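Local coordinates for DUF4973 domain-containing protein (Bacteroides thetaiotaomicron, PDB 4QNI), which serves as an auxiliary nutrient-binding protein, a two-domain, probably lipid-anchored protein that is likely to help this gut bacterium capture nutrients at its surface, at the interface of chains A and B. Residues are numbered along the deposited sequence; one frame, centred on the assembly and turned at random. Chains: chain A/B, Uncharacterized protein.

Contact 1: the interface of chains A and B. Residues chain A 281, 321, 323-324; chain B 88, 226.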
# COMPACT_ATOMS: atom_id res chain seq x y z
N TYR A 281 -27.66 9.52 15.77
CA TYR A 281 -27.15 10.76 16.38
C TYR A 281 -26.51 11.67 15.33
O TYR A 281 -26.15 12.80 15.64
CB TYR A 281 -26.14 10.48 17.50
CG TYR A 281 -24.96 9.64 17.06
CD1 TYR A 281 -23.91 10.21 16.34
CD2 TYR A 281 -24.87 8.30 17.40
CE1 TYR A 281 -22.82 9.45 15.93
CE2 TYR A 281 -23.76 7.54 17.03
CZ TYR A 281 -22.74 8.12 16.30
OH TYR A 281 -21.63 7.39 15.96
N ASN A 321 -22.41 15.56 13.90
CA ASN A 321 -22.43 14.52 14.92
C ASN A 321 -22.90 15.18 16.19
O ASN A 321 -22.11 15.87 16.83
CB ASN A 321 -21.01 13.92 15.08
CG ASN A 321 -20.85 12.85 16.14
OD1 ASN A 321 -21.67 12.70 17.06
ND2 ASN A 321 -19.79 12.06 16.04
N GLN A 323 -23.09 14.17 19.07
CA GLN A 323 -22.41 13.67 20.29
C GLN A 323 -21.30 14.68 20.72
O GLN A 323 -20.45 14.38 21.57
CB GLN A 323 -21.86 12.23 20.13
CG GLN A 323 -22.94 11.15 20.09
CD GLN A 323 -22.38 9.75 19.99
OE1 GLN A 323 -21.32 9.50 19.38
NE2 GLN A 323 -23.12 8.80 20.56
N ILE A 324 -21.34 15.88 20.09
CA ILE A 324 -20.54 17.10 20.30
C ILE A 324 -21.59 18.26 20.30
O ILE A 324 -22.32 18.39 19.31
CB ILE A 324 -19.38 17.25 19.26
CG1 ILE A 324 -18.43 16.03 19.26
CG2 ILE A 324 -18.59 18.54 19.49
CD1 ILE A 324 -18.62 15.05 18.12
N ARG B 88 -13.89 13.68 22.58
CA ARG B 88 -14.85 12.64 22.92
C ARG B 88 -14.25 11.61 23.89
O ARG B 88 -14.02 10.47 23.51
CB ARG B 88 -15.38 11.97 21.65
CG ARG B 88 -16.37 12.83 20.88
CD ARG B 88 -17.05 12.02 19.79
NE ARG B 88 -16.11 11.71 18.71
CZ ARG B 88 -16.35 10.85 17.73
NH1 ARG B 88 -17.49 10.18 17.68
NH2 ARG B 88 -15.43 10.65 16.79
N ASP B 226 -18.69 2.73 19.62
CA ASP B 226 -18.31 4.09 19.24
C ASP B 226 -19.41 5.12 19.57
O ASP B 226 -19.25 6.30 19.26
CB ASP B 226 -17.82 4.15 17.78
CG ASP B 226 -16.47 3.46 17.56
OD1 ASP B 226 -15.69 3.33 18.54
OD2 ASP B 226 -16.20 3.05 16.42
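A:Ile324 and B:Arg88 meet through their aliphatic parts, and this is the apolar centre of a thin patch between two copies of the protein. The delta-methyl CD1 of A:Ile324 lies 3.8 Å from CD of B:Arg88, with CG1 of the isoleucine beside CG of the arginine at 4.1 Å. The two side chains cross at about a right angle, touching through a few methylene and methyl groups without interlocking. The arginine chain bends at its third torsion (chi3 -71°), which lets its methylenes pass the isoleucine while the guanidinium turns off toward A:Asn321.

There the polar rim begins. ND2 of the A:Asn321 amide comes to 3.4 Å from NH1 of B:Arg88, but both are nitrogens of N-H groups, and the pair is a contact between donors and not a hydrogen bond. The amide and guanidinium planes stand 87° apart, so the groups meet nearly perpendicular and do not stack. The other end of the amide is occupied within its own chain: OD1 accepts the backbone N of A:Gln323 at 2.9 Å, the donor tilted 28° from the carbonyl plane. This bond probably helps to fix the rotation of the amide, with ND2 turned toward chain B.

Farther out, the extended side chain of A:Gln323 lays its amide carbon CD over the centre of the A:Tyr281 ring, 3.7 Å above the plane. Its OE1 approaches the backbone O of B:Asp226 no nearer than 3.8 Å, and the phenol OH of A:Tyr281 is 4.2 Å from the same oxygen. No polar pair bridges the chains here, and the 129 Å² hidden in this patch fits a glancing contact.

On chain A the patch comprises the end of strand 313-321, the loop that follows and A:Tyr281, just before strand 282-298; chain B contributes two loop residues far apart in sequence.

Contact 2: the interface of chains A and B. Residues chain A 54-57, 66, 68, 150; chain B 11-13.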
# COMPACT_ATOMS: atom_id res chain seq x y z
N ILE A 54 -1.17 19.93 20.31
CA ILE A 54 0.26 19.65 20.31
C ILE A 54 0.42 18.53 21.29
O ILE A 54 -0.02 18.64 22.44
CB ILE A 54 1.10 20.91 20.66
CG1 ILE A 54 1.06 21.95 19.50
CG2 ILE A 54 2.53 20.51 21.03
CD1 ILE A 54 1.80 23.20 19.75
N LEU A 55 0.99 17.41 20.82
CA LEU A 55 1.17 16.21 21.61
C LEU A 55 2.58 16.12 22.18
O LEU A 55 3.56 16.48 21.52
CB LEU A 55 0.85 14.98 20.76
CG LEU A 55 -0.53 14.95 20.05
CD1 LEU A 55 -0.60 13.80 19.05
CD2 LEU A 55 -1.67 14.89 21.04
N VAL A 56 2.67 15.67 23.43
CA VAL A 56 3.93 15.54 24.19
C VAL A 56 4.03 14.16 24.81
O VAL A 56 3.14 13.74 25.53
CB VAL A 56 4.04 16.63 25.30
CG1 VAL A 56 5.45 16.67 25.88
CG2 VAL A 56 3.62 18.01 24.80
N SER A 57 5.17 13.49 24.59
CA SER A 57 5.51 12.20 25.21
C SER A 57 6.24 12.44 26.58
O SER A 57 6.64 13.56 26.86
CB SER A 57 6.40 11.40 24.27
OG SER A 57 7.65 12.05 24.10
N VAL A 66 6.65 21.58 30.47
CA VAL A 66 7.29 21.74 29.16
C VAL A 66 6.79 23.02 28.48
O VAL A 66 5.58 23.25 28.39
CB VAL A 66 7.06 20.48 28.26
CG1 VAL A 66 7.65 20.66 26.86
CG2 VAL A 66 7.62 19.23 28.91
N VAL A 68 6.77 24.69 24.96
CA VAL A 68 6.93 24.36 23.54
C VAL A 68 7.03 25.67 22.76
O VAL A 68 6.23 26.58 22.96
CB VAL A 68 5.78 23.45 23.04
CG1 VAL A 68 5.96 23.10 21.56
CG2 VAL A 68 5.68 22.19 23.89
N TYR A 150 12.98 19.58 25.72
CA TYR A 150 12.25 18.76 24.74
C TYR A 150 13.00 18.67 23.40
O TYR A 150 13.96 19.41 23.15
CB TYR A 150 10.84 19.32 24.51
CG TYR A 150 10.76 20.57 23.66
CD1 TYR A 150 10.70 20.49 22.27
CD2 TYR A 150 10.65 21.83 24.25
CE1 TYR A 150 10.55 21.63 21.49
CE2 TYR A 150 10.50 22.98 23.47
CZ TYR A 150 10.44 22.87 22.09
OH TYR A 150 10.30 23.99 21.31
N HIS B 11 11.42 14.36 26.06
CA HIS B 11 10.12 14.75 25.52
C HIS B 11 10.13 14.93 24.01
O HIS B 11 10.87 15.76 23.49
CB HIS B 11 9.65 16.07 26.16
CG HIS B 11 9.52 16.01 27.64
ND1 HIS B 11 8.45 15.37 28.24
CD2 HIS B 11 10.34 16.49 28.60
CE1 HIS B 11 8.65 15.48 29.54
NE2 HIS B 11 9.77 16.15 29.81
N TYR B 12 9.26 14.18 23.32
CA TYR B 12 9.02 14.29 21.89
C TYR B 12 7.73 15.10 21.69
O TYR B 12 6.71 14.82 22.32
CB TYR B 12 8.90 12.91 21.23
CG TYR B 12 10.19 12.21 20.85
CD1 TYR B 12 11.41 12.87 20.91
CD2 TYR B 12 10.18 10.90 20.39
CE1 TYR B 12 12.60 12.24 20.54
CE2 TYR B 12 11.36 10.25 20.01
CZ TYR B 12 12.57 10.92 20.09
OH TYR B 12 13.73 10.28 19.71
N ILE B 13 7.81 16.15 20.87
CA ILE B 13 6.71 17.06 20.57
C ILE B 13 6.29 16.89 19.12
O ILE B 13 7.14 16.85 18.23
CB ILE B 13 7.12 18.52 20.85
CG1 ILE B 13 7.95 18.71 22.15
CG2 ILE B 13 5.93 19.45 20.77
CD1 ILE B 13 7.23 18.64 23.49
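B:Ile13 packs against A:Tyr150, A:Ile54, A:Val56 and A:Val68 of the other chain, the tightly packed half of this contact. Its CG1 meets ring carbon CD1 of A:Tyr150 at 3.3 Å, the two side chains crossing at about a right angle. CG2 rests against CG2 of A:Ile54 (3.6 Å) and CG1 of A:Val68, while CD1 reaches CG1 of A:Val56 (3.6 Å), whose side chain runs alongside and points the same way.

B:His11 packs beside this apolar cluster. CG2 of A:Val66 sits over the centre of the imidazole face, 3.7 Å from the centroid, and ND1 donates in the ring plane to the backbone O of A:Ser57 (2.9 Å, 161° at H). An alanine in place of B:His11 would probably leave that carbonyl without its imidazole donor and A:Val66 without the ring it covers.

The backbone of B:Tyr12 is held at both ends by A:Ser57: its O accepts A:Ser57 N at 3.1 Å, and its N donates to A:Ser57 OG at 2.8 Å, a hydroxyl placed between its own backbone N and carbonyl carbon (chi1 66°). The looser side is that of the phenol ring, which points away from A:Val56 and A:Tyr150; within this patch the tyrosine side chain meets A:Ser57 OG mainly through CB.

Strand 12-15 of chain B thus pairs antiparallel with the end of strand 47-56 of chain A, beside strand 66-72 and the loop carrying A:Tyr150.

Contacts 1 and 2 lie about 28 Å apart, measured between the centres of their C-alpha atoms, and share no residue or secondary-structure element. On chain A, contact 2 uses the N-terminal half of the sequence and contact 1 the C-terminal half, so both halves touch the same neighbour. Contact 2, with its strand pairing and hydrogen bonds, is the more intimate of the two, and contact 1 a sparser touch. The interface is not an exact two-fold, and the structure alone does not show whether this arrangement within the four-copy assembly is biological.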